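Local coordinates for DinB-like Protein (Bacillus cereus ATCC 10987, PDB 3DI5) that binds a divalent metal ion as a DinB-family protein and may act as a metal-dependent enzyme, at the nickel (II) ion site. Coordinates in Å, arbitrary orientation; residue numbers count along the deposited sequence, not the author numbering.

The nickel (II) ion site. Residues 49, 71, 128, 132, 135. With NI (nickel (II) ion), chain B.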
loop_
_atom_site.group_PDB
_atom_site.type_symbol
_atom_site.label_atom_id
_atom_site.label_comp_id
_atom_site.label_asym_id
_atom_site.label_seq_id
_atom_site.Cartn_x
_atom_site.Cartn_y
_atom_site.Cartn_z
ATOM N N HIS A 49 6.406 4.836 -1.137
ATOM C CA HIS A 49 5.489 5.341 -0.122
ATOM C C HIS A 49 4.307 4.360 0.068
ATOM O O HIS A 49 3.856 4.125 1.190
ATOM C CB HIS A 49 5.013 6.745 -0.548
ATOM C CG HIS A 49 4.052 7.397 0.398
ATOM N ND1 HIS A 49 4.399 7.768 1.676
ATOM C CD2 HIS A 49 2.789 7.848 0.208
ATOM C CE1 HIS A 49 3.369 8.363 2.255
ATOM N NE2 HIS A 49 2.376 8.421 1.387
ATOM N N ASP A 71 10.011 5.806 4.261
ATOM C CA ASP A 71 9.891 5.995 2.814
ATOM C C ASP A 71 11.042 6.816 2.205
ATOM O O ASP A 71 10.981 7.188 1.038
ATOM C CB ASP A 71 8.477 6.521 2.412
ATOM C CG ASP A 71 8.240 7.975 2.773
ATOM O OD1 ASP A 71 9.125 8.589 3.403
ATOM O OD2 ASP A 71 7.157 8.508 2.440
ATOM N N HIS A 128 -5.925 5.343 0.964
ATOM C CA HIS A 128 -4.596 5.953 0.828
ATOM C C HIS A 128 -3.876 5.365 -0.382
ATOM O O HIS A 128 -3.404 6.114 -1.234
ATOM C CB HIS A 128 -3.787 5.753 2.126
ATOM C CG HIS A 128 -2.366 6.243 2.065
ATOM N ND1 HIS A 128 -1.287 5.390 1.973
ATOM C CD2 HIS A 128 -1.852 7.493 2.113
ATOM C CE1 HIS A 128 -0.168 6.102 1.954
ATOM N NE2 HIS A 128 -0.488 7.382 2.033
ATOM N N HIS A 132 -2.744 7.273 -4.182
ATOM C CA HIS A 132 -1.365 7.272 -4.687
ATOM C C HIS A 132 -1.142 6.413 -5.924
ATOM O O HIS A 132 -0.305 6.735 -6.790
ATOM C CB HIS A 132 -0.408 6.818 -3.589
ATOM C CG HIS A 132 -0.137 7.859 -2.559
ATOM N ND1 HIS A 132 0.500 9.041 -2.852
ATOM C CD2 HIS A 132 -0.412 7.899 -1.231
ATOM C CE1 HIS A 132 0.613 9.759 -1.751
ATOM N NE2 HIS A 132 0.085 9.080 -0.755
ATOM N N GLN A 135 -2.047 8.479 -8.726
ATOM C CA GLN A 135 -0.909 9.328 -9.089
ATOM C C GLN A 135 0.082 8.554 -9.925
ATOM O O GLN A 135 0.560 9.030 -10.948
ATOM C CB GLN A 135 -0.195 9.822 -7.821
ATOM C CG GLN A 135 -1.056 10.690 -6.935
ATOM C CD GLN A 135 -0.321 11.259 -5.699
ATOM O OE1 GLN A 135 0.495 10.588 -5.084
ATOM N NE2 GLN A 135 -0.676 12.492 -5.316
HETATM NI NI NI B . 0.372 9.534 1.560
HETATM O O HOH W 1 1.658 11.540 1.243
HETATM O O HOH W 2 -1.498 10.777 1.929
HETATM O O HOH W 3 0.803 9.757 3.871
#
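Three histidines on two helices hold the nickel ion in the metal site typical of DinB proteins, a worked example of facial octahedral coordination. His49 comes from helix 43-58, while His128 and His132 lie one turn apart on helix 118-142. All three present NE2: His49 NE2 at 2.3 Å from NI, His128 NE2 and His132 NE2 each at 2.4 Å. His49 and His128 reach out with CG anti to the backbone N (chi1 175° for His128), whereas His132 takes a different rotation, CG anti to the carbonyl carbon and beside the backbone N (chi1 -76°), so that neighbours on one helix converge on one ion. CD2 of His132 lies over a face of His128, and CD2 of His49 over a face of His132, both offset toward the rim; CE1 of His49 lies in the plane of the His128 ring, at its edge. Second-shell acceptors help fix two rings. His49 ND1 donates a hydrogen bond to the carboxylate OD2 of loop residue Asp71 (3.0 Å), through its anti lone pair and 27° out of the imidazole plane; the carboxylate's charge may strengthen that ring as a metal donor. Gln135 OE1 accepts a hydrogen bond from His132 ND1 at 2.7 Å, with the donor above the amide carbonyl plane. Waters 1, 2 and 3 sit trans to His128, His49 and His132. The site gives the helical bundle a divalent metal held by three nitrogens, nickel perhaps replacing the cellular ion; substrate could displace the waters, though the structure alone does not show it.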